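Local coordinates for DNA topoisomerase 2-associated protein PAT1 (Saccharomyces cerevisiae, PDB 5LMG) that activates mRNA decapping and represses translation, its C-terminal domain directly binding the decapping enzyme Dcp2 and the 5'-3' exonuclease Xrn1, at residues Lys107-Pro110 / Arg111-Asn114; Asp261-Met264 / Arg265-Asp269; Glu299-Asp302 / Glu303-Thr307. The protein carries 2 engineered substitutions. All coordinates share one frame; numbering follows the deposited sequence.

Overall arrangement
Contacts 1 (helix 103-114) and 3 (helix 290-322) are helical turns of the largely alpha-helical C-terminal domain of Pat1; contact 2 is the last turn of helix 257-267 with the residues that leave it. Each is made by residues three to five apart along the chain. Contacts 1 and 3 occupy opposite sides of the chain's centre, their own centres about 40 Å apart; contacts 2 and 3 are closer, with centres about 22 Å and nearest atoms about 12 Å apart. Helix 151-174 packs on contacts 1 and 2, whose centres are about 31 Å apart. Of the three, contact 3 meets the bound Dcp2 peptide, through Arg301, Ile304 and Phe305.

Contact 1 of 3, residues Lys107-Pro110 / Arg111-Asn114; sequences KIMP and RIFN
Ile108 and Arg111 cross at about a right angle on one turn of the alpha-helix 103-114, and CD1 of Ile108 sits over one face of the Arg111 guanidinium, offset toward its rim, with CD1 to NH1 at 3.5 Å. The isoleucine reaches this place because CG1 stands anti to its backbone N (chi1 -164°), while the arginine chain bends at chi3 to bring its flat end round. NE of Arg111 also forms a salt bridge with Glu66 of helix 48-70, so the guanidinium is held by charge as well as by apolar cover.

One turn on, Ile108 and Ile112 are likewise roughly perpendicular. Their backbones are joined by a bond from Ile112 N to Ile108 O of 3.0 Å. Met109 is folded at chi2 and chi3 and approaches Ile112 at a slant; the Met109 side chain also packs on Ile164 and Ile167 of helix 151-174. The ring of Phe113 lies obliquely to Met109 O, which accepts Phe113 N at 3.1 Å. Pro110 has no N-H to give to the preceding turn, and the helix kinks there. CD1 of Ile112 touches both neighbours, 3.8 Å from Ile108 CG2 and 3.8 Å from Met109 SD.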
loop_
_atom_site.group_PDB
_atom_site.type_symbol
_atom_site.label_atom_id
_atom_site.label_comp_id
_atom_site.label_asym_id
_atom_site.label_seq_id
_atom_site.Cartn_x
_atom_site.Cartn_y
_atom_site.Cartn_z
ATOM N N LYS A 107 -13.602 8.631 8.063
ATOM C CA LYS A 107 -14.850 7.867 8.094
ATOM C C LYS A 107 -15.983 8.425 7.192
ATOM O O LYS A 107 -16.774 7.628 6.703
ATOM C CB LYS A 107 -15.322 7.645 9.533
ATOM C CG LYS A 107 -14.570 6.475 10.183
ATOM C CD LYS A 107 -14.299 6.700 11.660
ATOM C CE LYS A 107 -15.151 5.807 12.520
ATOM N NZ LYS A 107 -14.976 6.096 13.969
ATOM N N ILE A 108 -16.017 9.743 6.913
ATOM C CA ILE A 108 -17.051 10.356 6.056
ATOM C C ILE A 108 -16.745 10.219 4.535
ATOM O O ILE A 108 -17.642 10.442 3.717
ATOM C CB ILE A 108 -17.324 11.835 6.476
ATOM C CG1 ILE A 108 -18.648 12.401 5.894
ATOM C CG2 ILE A 108 -16.154 12.767 6.181
ATOM C CD1 ILE A 108 -19.783 12.373 6.819
ATOM N N MET A 109 -15.490 9.855 4.167
ATOM C CA MET A 109 -15.024 9.748 2.779
ATOM C C MET A 109 -15.902 8.868 1.858
ATOM O O MET A 109 -16.222 9.366 0.779
ATOM C CB MET A 109 -13.557 9.315 2.712
ATOM C CG MET A 109 -12.770 10.035 1.629
ATOM S SD MET A 109 -12.960 11.839 1.612
ATOM C CE MET A 109 -12.257 12.259 3.132
ATOM N N PRO A 110 -16.355 7.627 2.216
ATOM C CA PRO A 110 -17.225 6.880 1.280
ATOM C C PRO A 110 -18.559 7.582 0.998
ATOM O O PRO A 110 -19.029 7.566 -0.142
ATOM C CB PRO A 110 -17.410 5.509 1.950
ATOM C CG PRO A 110 -16.355 5.426 3.002
ATOM C CD PRO A 110 -16.092 6.835 3.440
ATOM N N ARG A 111 -19.126 8.246 2.023
ATOM C CA ARG A 111 -20.378 8.997 1.940
ATOM C C ARG A 111 -20.227 10.244 1.073
ATOM O O ARG A 111 -21.135 10.555 0.298
ATOM C CB ARG A 111 -20.898 9.333 3.336
ATOM C CG ARG A 111 -21.320 8.087 4.107
ATOM C CD ARG A 111 -21.256 8.319 5.602
ATOM N NE ARG A 111 -22.315 9.223 6.057
ATOM C CZ ARG A 111 -22.360 9.773 7.264
ATOM N NH1 ARG A 111 -21.410 9.520 8.152
ATOM N NH2 ARG A 111 -23.355 10.586 7.590
ATOM N N ILE A 112 -19.062 10.926 1.168
ATOM C CA ILE A 112 -18.705 12.075 0.326
ATOM C C ILE A 112 -18.748 11.643 -1.160
ATOM O O ILE A 112 -19.364 12.327 -1.990
ATOM C CB ILE A 112 -17.308 12.655 0.726
ATOM C CG1 ILE A 112 -17.380 13.424 2.066
ATOM C CG2 ILE A 112 -16.723 13.543 -0.401
ATOM C CD1 ILE A 112 -16.018 13.899 2.607
ATOM N N PHE A 113 -18.113 10.479 -1.468
ATOM C CA PHE A 113 -18.015 9.915 -2.816
ATOM C C PHE A 113 -19.361 9.552 -3.425
ATOM O O PHE A 113 -19.488 9.604 -4.649
ATOM C CB PHE A 113 -17.032 8.735 -2.852
ATOM C CG PHE A 113 -15.621 9.186 -3.167
ATOM C CD1 PHE A 113 -14.959 10.096 -2.344
ATOM C CD2 PHE A 113 -14.965 8.728 -4.304
ATOM C CE1 PHE A 113 -13.674 10.539 -2.656
ATOM C CE2 PHE A 113 -13.672 9.162 -4.607
ATOM C CZ PHE A 113 -13.038 10.068 -3.787
ATOM N N ASN A 114 -20.387 9.278 -2.595
ATOM C CA ASN A 114 -21.735 9.013 -3.099
ATOM C C ASN A 114 -22.361 10.242 -3.786
ATOM O O ASN A 114 -23.227 10.067 -4.641
ATOM C CB ASN A 114 -22.658 8.535 -1.967
ATOM C CG ASN A 114 -22.382 7.139 -1.469
ATOM O OD1 ASN A 114 -21.773 6.303 -2.152
ATOM N ND2 ASN A 114 -22.856 6.850 -0.267
#

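Contact 2 of 3, residues Asp261-Met264 / Arg265-Asp269; sequences DHIM and RLQND
A water bridges His262 and Arg265 on the flank of helix 257-267: it lies 2.8 Å from His262 ND1 and, in the plane of the guanidinium, accepts a weak bond from Arg265 NH2. Arg265 bends at chi2 and chi3 and folds back over the preceding turn. One face of its guanidinium rests over His262 CA, and the imidazole and guanidinium planes stand 82° apart. NH2 approaches the edge of the ring without touching ND1. Leu266 CD1 comes obliquely to the same ring, 3.6 Å from NE2, which is hydrogen-bonded to Pro149 O.

In the last helical turn the carbonyl oxygen of Ile263 accepts the N-H of Gln267 at 2.9 Å. At the helix end the pattern changes: Met264 O takes the N-H of Asp269, five residues on, at 3.0 Å, in the carbonyl plane and on a lone pair. Asn268 has positive phi (61°), which turns the chain out of the helix. This 6→1 bond closing over a positive-phi residue resembles a Schellman-type C-cap. Asp269 then lies across Met264, their side chains at about a right angle, with Asp269 CB 4.0 Å from Met264 CG.

With both ring nitrogens engaged, the imidazole's rotation is probably fixed; the nearby arginine would, if anything, disfavour protonation of His262.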
loop_
_atom_site.group_PDB
_atom_site.type_symbol
_atom_site.label_atom_id
_atom_site.label_comp_id
_atom_site.label_asym_id
_atom_site.label_seq_id
_atom_site.Cartn_x
_atom_site.Cartn_y
_atom_site.Cartn_z
ATOM N N ASP A 261 9.463 -6.055 15.350
ATOM C CA ASP A 261 9.294 -6.500 16.738
ATOM C C ASP A 261 8.273 -5.678 17.493
ATOM O O ASP A 261 7.409 -6.244 18.170
ATOM C CB ASP A 261 10.631 -6.413 17.479
ATOM C CG ASP A 261 11.570 -7.582 17.253
ATOM O OD1 ASP A 261 11.361 -8.345 16.271
ATOM O OD2 ASP A 261 12.515 -7.744 18.055
ATOM N N HIS A 262 8.416 -4.342 17.405
ATOM C CA HIS A 262 7.563 -3.350 18.042
ATOM C C HIS A 262 6.099 -3.527 17.622
ATOM O O HIS A 262 5.230 -3.594 18.503
ATOM C CB HIS A 262 8.099 -1.933 17.759
ATOM C CG HIS A 262 7.274 -0.848 18.373
ATOM N ND1 HIS A 262 7.414 -0.506 19.703
ATOM C CD2 HIS A 262 6.309 -0.080 17.821
ATOM C CE1 HIS A 262 6.537 0.461 19.918
ATOM N NE2 HIS A 262 5.855 0.756 18.813
ATOM N N ILE A 263 5.838 -3.662 16.296
ATOM C CA ILE A 263 4.501 -3.874 15.713
ATOM C C ILE A 263 3.930 -5.229 16.145
ATOM O O ILE A 263 2.762 -5.296 16.530
ATOM C CB ILE A 263 4.466 -3.746 14.151
ATOM C CG1 ILE A 263 5.224 -2.498 13.601
ATOM C CG2 ILE A 263 3.030 -3.801 13.608
ATOM C CD1 ILE A 263 4.796 -1.157 14.036
ATOM N N MET A 264 4.744 -6.303 16.038
ATOM C CA MET A 264 4.370 -7.672 16.404
ATOM C C MET A 264 3.906 -7.765 17.861
ATOM O O MET A 264 2.890 -8.399 18.134
ATOM C CB MET A 264 5.523 -8.648 16.134
ATOM C CG MET A 264 5.708 -8.982 14.654
ATOM S SD MET A 264 6.936 -10.300 14.389
ATOM C CE MET A 264 8.393 -9.436 14.650
ATOM N N ARG A 265 4.621 -7.083 18.769
ATOM C CA ARG A 265 4.334 -6.987 20.205
ATOM C C ARG A 265 2.965 -6.302 20.433
ATOM O O ARG A 265 2.137 -6.824 21.182
ATOM C CB ARG A 265 5.468 -6.195 20.882
ATOM C CG ARG A 265 5.556 -6.300 22.400
ATOM C CD ARG A 265 7.005 -6.261 22.885
ATOM N NE ARG A 265 7.723 -5.027 22.541
ATOM C CZ ARG A 265 8.749 -4.956 21.693
ATOM N NH1 ARG A 265 9.187 -6.047 21.074
ATOM N NH2 ARG A 265 9.340 -3.792 21.453
ATOM N N LEU A 266 2.716 -5.166 19.747
ATOM C CA LEU A 266 1.471 -4.400 19.880
ATOM C C LEU A 266 0.234 -5.068 19.268
ATOM O O LEU A 266 -0.879 -4.867 19.764
ATOM C CB LEU A 266 1.642 -2.974 19.307
ATOM C CG LEU A 266 2.532 -2.011 20.100
ATOM C CD1 LEU A 266 2.656 -0.697 19.383
ATOM C CD2 LEU A 266 2.003 -1.786 21.518
ATOM N N GLN A 267 0.422 -5.834 18.185
ATOM C CA GLN A 267 -0.682 -6.475 17.464
ATOM C C GLN A 267 -0.873 -7.960 17.770
ATOM O O GLN A 267 -1.825 -8.563 17.275
ATOM C CB GLN A 267 -0.511 -6.247 15.955
ATOM C CG GLN A 267 -0.596 -4.769 15.588
ATOM C CD GLN A 267 -0.484 -4.462 14.123
ATOM O OE1 GLN A 267 -0.009 -5.266 13.308
ATOM N NE2 GLN A 267 -0.869 -3.245 13.770
ATOM N N ASN A 268 0.011 -8.546 18.603
ATOM C CA ASN A 268 0.034 -9.978 18.933
ATOM C C ASN A 268 0.265 -10.848 17.666
ATOM O O ASN A 268 -0.344 -11.911 17.496
ATOM C CB ASN A 268 -1.196 -10.425 19.758
ATOM C CG ASN A 268 -1.033 -11.793 20.379
ATOM O OD1 ASN A 268 0.080 -12.298 20.565
ATOM N ND2 ASN A 268 -2.139 -12.459 20.632
ATOM N N ASP A 269 1.140 -10.364 16.762
ATOM C CA ASP A 269 1.513 -11.085 15.548
ATOM C C ASP A 269 2.722 -11.967 15.868
ATOM O O ASP A 269 3.680 -11.505 16.498
ATOM C CB ASP A 269 1.845 -10.117 14.385
ATOM C CG ASP A 269 0.720 -9.187 13.944
ATOM O OD1 ASP A 269 -0.450 -9.633 13.920
ATOM O OD2 ASP A 269 1.020 -8.039 13.552
HETATM O O HOH W 1 9.561 -1.001 21.403
#

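Contact 3 of 3, residues Glu299-Asp302 / Glu303-Thr307; sequences EVRD and EIFAT. With EDO (1,2-ethanediol), chain M; EDO (1,2-ethanediol), chain F; EDO (1,2-ethanediol), chain H.
This is a side-by-side packing of residues one turn apart in the long helix 290-322, whose flank here meets the bound Dcp2 peptide. Arg301 and Phe305 run alongside each other and point the same way. With chi1 at 175° the Arg301 chain leaves the helix on the side away from its own N and runs along the ring, CG lying 3.4 Å from Phe305 CE2. The nearest atoms are CG and CD of Arg301; with the planes 49° apart the guanidinium is not stacked on the ring. Arg301 O, which accepts Phe305 N at 3.1 Å, also lies over one face of the ring, toward its rim.

A second pair faces the protein interior: Val300 CG2 meets Ile304 CD1 at 3.9 Å, their side chains set obliquely, and Phe352 of helix 329-355 packs on both. Ile304 N bonds to Val300 O at 2.9 Å.

Ethanediol molecules, probably from the crystallisation liquor, lie beside the polar side chains. O1 of the chain F ethanediol donates to Asp302 OD1 at 2.9 Å and also lies at the edge of the Phe305 ring.

Arg301 pairs through NH1 with Asp298, and the same nitrogen makes a weak hydrogen bond to the peptide backbone. The salt bridge probably helps to position the guanidinium for the peptide, while Ile304 and Phe305 supply apolar surface beside it.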
loop_
_atom_site.group_PDB
_atom_site.type_symbol
_atom_site.label_atom_id
_atom_site.label_comp_id
_atom_site.label_asym_id
_atom_site.label_seq_id
_atom_site.Cartn_x
_atom_site.Cartn_y
_atom_site.Cartn_z
ATOM N N GLU A 299 18.567 -6.591 -5.986
ATOM C CA GLU A 299 18.356 -5.720 -4.833
ATOM C C GLU A 299 17.644 -6.404 -3.663
ATOM O O GLU A 299 17.901 -6.042 -2.516
ATOM C CB GLU A 299 17.657 -4.406 -5.235
ATOM C CG GLU A 299 18.606 -3.446 -5.952
ATOM C CD GLU A 299 18.173 -1.994 -6.065
ATOM O OE1 GLU A 299 17.695 -1.419 -5.058
ATOM O OE2 GLU A 299 18.381 -1.407 -7.151
ATOM N N VAL A 300 16.803 -7.420 -3.942
ATOM C CA VAL A 300 16.034 -8.114 -2.906
ATOM C C VAL A 300 16.488 -9.560 -2.689
ATOM O O VAL A 300 15.839 -10.270 -1.930
ATOM C CB VAL A 300 14.491 -8.020 -3.134
ATOM C CG1 VAL A 300 14.032 -6.571 -3.256
ATOM C CG2 VAL A 300 14.022 -8.862 -4.317
ATOM N N ARG A 301 17.589 -9.995 -3.350
ATOM C CA ARG A 301 18.139 -11.355 -3.231
ATOM C C ARG A 301 18.274 -11.816 -1.779
ATOM O O ARG A 301 17.870 -12.937 -1.467
ATOM C CB ARG A 301 19.477 -11.488 -3.982
ATOM C CG ARG A 301 20.166 -12.855 -3.803
ATOM C CD ARG A 301 21.438 -13.041 -4.634
ATOM N NE ARG A 301 22.391 -11.962 -4.392
ATOM C CZ ARG A 301 22.616 -10.962 -5.236
ATOM N NH1 ARG A 301 22.024 -10.940 -6.426
ATOM N NH2 ARG A 301 23.451 -9.987 -4.908
ATOM N N ASP A 302 18.834 -10.959 -0.901
ATOM C CA ASP A 302 18.998 -11.294 0.519
ATOM C C ASP A 302 17.640 -11.458 1.238
ATOM O O ASP A 302 17.516 -12.290 2.134
ATOM C CB ASP A 302 19.926 -10.295 1.222
ATOM C CG ASP A 302 21.353 -10.258 0.675
ATOM O OD1 ASP A 302 21.839 -11.314 0.185
ATOM O OD2 ASP A 302 21.985 -9.176 0.738
ATOM N N GLU A 303 16.612 -10.721 0.786
ATOM C CA GLU A 303 15.255 -10.816 1.333
ATOM C C GLU A 303 14.563 -12.098 0.872
ATOM O O GLU A 303 13.848 -12.706 1.669
ATOM C CB GLU A 303 14.434 -9.571 1.003
ATOM C CG GLU A 303 14.904 -8.317 1.737
ATOM C CD GLU A 303 14.835 -8.273 3.259
ATOM O OE1 GLU A 303 15.474 -7.366 3.841
ATOM O OE2 GLU A 303 14.155 -9.127 3.875
ATOM N N ILE A 304 14.865 -12.557 -0.376
ATOM C CA ILE A 304 14.362 -13.815 -0.936
ATOM C C ILE A 304 14.921 -14.983 -0.081
ATOM O O ILE A 304 14.148 -15.844 0.350
ATOM C CB ILE A 304 14.708 -13.960 -2.456
ATOM C CG1 ILE A 304 13.900 -12.946 -3.317
ATOM C CG2 ILE A 304 14.491 -15.404 -2.948
ATOM C CD1 ILE A 304 14.411 -12.735 -4.737
ATOM N N PHE A 305 16.251 -14.976 0.174
ATOM C CA PHE A 305 16.921 -16.005 0.979
ATOM C C PHE A 305 16.458 -16.014 2.459
ATOM O O PHE A 305 16.246 -17.098 3.006
ATOM C CB PHE A 305 18.452 -15.923 0.849
ATOM C CG PHE A 305 19.007 -16.144 -0.545
ATOM C CD1 PHE A 305 18.304 -16.895 -1.487
ATOM C CD2 PHE A 305 20.235 -15.610 -0.913
ATOM C CE1 PHE A 305 18.807 -17.078 -2.782
ATOM C CE2 PHE A 305 20.755 -15.829 -2.193
ATOM C CZ PHE A 305 20.032 -16.550 -3.121
ATOM N N ALA A 306 16.257 -14.826 3.077
ATOM C CA ALA A 306 15.762 -14.705 4.454
ATOM C C ALA A 306 14.366 -15.350 4.584
ATOM O O ALA A 306 14.136 -16.077 5.548
ATOM C CB ALA A 306 15.708 -13.244 4.876
ATOM N N THR A 307 13.467 -15.131 3.584
ATOM C CA THR A 307 12.114 -15.702 3.542
ATOM C C THR A 307 12.161 -17.227 3.412
ATOM O O THR A 307 11.379 -17.905 4.079
ATOM C CB THR A 307 11.245 -15.030 2.447
ATOM O OG1 THR A 307 11.165 -13.632 2.716
ATOM C CG2 THR A 307 9.827 -15.585 2.399
HETATM C C1 EDO M . 11.719 -13.326 6.196
HETATM O O1 EDO M . 11.976 -11.942 6.335
HETATM C C2 EDO M . 10.223 -13.674 6.461
HETATM O O2 EDO M . 9.415 -13.397 5.326
HETATM C C1 EDO F . 23.109 -13.110 3.374
HETATM O O1 EDO F . 22.314 -13.284 2.204
HETATM C C2 EDO F . 22.592 -11.921 4.206
HETATM O O2 EDO F . 22.929 -10.715 3.545
HETATM C C1 EDO H . 12.951 -8.651 7.061
HETATM O O1 EDO H . 12.289 -9.239 5.951
HETATM C C2 EDO H . 12.968 -7.114 6.887
HETATM O O2 EDO H . 11.660 -6.550 7.027
#